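PDB 2ETH: transcriptional regulator, putative, Mar family from Thermotoga maritima, which probably binds DNA as a MarR-family transcriptional regulator, carrying the winged helix-turn-helix fold typical of that family. Local coordinates for the interface of chains A and B. Coordinates in Å, arbitrary orientation; residue numbers count along the deposited sequence, not the author numbering. Chains: chain A/B, transcriptional regulator, putative, Mar family.

The interface of chains A and B. Residues chain A 43-44; chain B 39-40, 42, 44, 47.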
# COMPACT_ATOMS: atom_id res chain seq x y z
N LYS A 43 11.16 2.02 1.25
CA LYS A 43 10.22 2.65 2.16
C LYS A 43 8.95 3.01 1.43
O LYS A 43 8.92 3.16 0.19
CB LYS A 43 10.79 3.91 2.83
CG LYS A 43 12.08 3.67 3.65
CD LYS A 43 12.72 5.01 4.05
CE LYS A 43 14.22 4.92 4.32
NZ LYS A 43 14.58 4.77 5.76
N THR A 44 7.89 3.16 2.21
CA THR A 44 6.56 3.40 1.68
C THR A 44 6.53 4.65 0.77
O THR A 44 6.04 4.57 -0.35
CB THR A 44 5.51 3.50 2.85
OG1 THR A 44 5.84 4.59 3.72
CG2 THR A 44 5.50 2.20 3.68
N ILE B 39 5.21 5.61 10.11
CA ILE B 39 4.64 4.88 8.98
C ILE B 39 5.43 5.18 7.69
O ILE B 39 5.70 4.27 6.89
CB ILE B 39 3.14 5.20 8.78
N SER B 40 5.84 6.43 7.51
CA SER B 40 6.47 6.84 6.26
C SER B 40 7.94 6.41 6.21
O SER B 40 8.48 6.20 5.13
CB SER B 40 6.31 8.35 6.00
OG SER B 40 7.52 9.05 6.13
N MSE B 42 9.00 3.53 7.50
CA MSE B 42 8.99 2.07 7.42
C MSE B 42 9.09 1.52 5.99
O MSE B 42 8.45 2.02 5.08
CB MSE B 42 7.72 1.50 8.07
CG MSE B 42 7.96 1.08 9.50
SE MSE B 42 6.35 0.56 10.46
CE MSE B 42 5.57 2.23 10.73
N THR B 44 8.18 -1.48 3.27
CA THR B 44 6.81 -1.94 2.99
C THR B 44 6.45 -3.23 3.72
O THR B 44 5.33 -3.35 4.23
CB THR B 44 6.57 -2.12 1.49
OG1 THR B 44 7.60 -2.92 0.93
CG2 THR B 44 6.53 -0.76 0.76
N LEU B 47 5.93 -2.41 7.60
CA LEU B 47 4.56 -1.89 7.77
C LEU B 47 3.52 -3.01 7.67
O LEU B 47 2.60 -3.11 8.47
CB LEU B 47 4.27 -0.80 6.74
CG LEU B 47 2.88 -0.19 6.85
CD1 LEU B 47 2.67 0.38 8.28
CD2 LEU B 47 2.67 0.84 5.80
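A:Thr44, the first residue of helix 44-56, points its backbone N at the carbonyl O of B:Met42, a selenomethionine, and donates a hydrogen bond to it at 3.1 Å. An amide in the first turn of a helix has no acceptor within its own helix, and here the partner chain supplies one. The two side-chain branches of A:Thr44 part: OG1 goes to the loop of chain B, CG2 to the helix of B:Leu47. The hydroxyl OG1 lies between the backbone N and the carbonyl carbon (chi1 61°), a rotation that directs it at the loop carrying B:Ile39 and B:Ser40. There it donates to B:Ile39 O at 3.2 Å. It arrives from the flank of that carbonyl, tilted 27° from its plane. B:Ser40 O, 3.4 Å from the same OG1, adds a weak second bond. The methyl CG2 passes 3.3 Å from B:Met42 O and meets B:Leu47, the two side chains crossing at about a right angle. A:Lys43 adds little, resting its CA and CB near B:Met42 O while the rest of its side chain leads away from the contact. The patch belongs to a two-fold dimer interface, of the kind expected for MarR proteins, and recurs with the chains exchanged. B:Leu47 extends from its helix with CG anti to the backbone N (chi1 -179°), bringing CD2 to 3.8 Å from CG2 of A:Thr44.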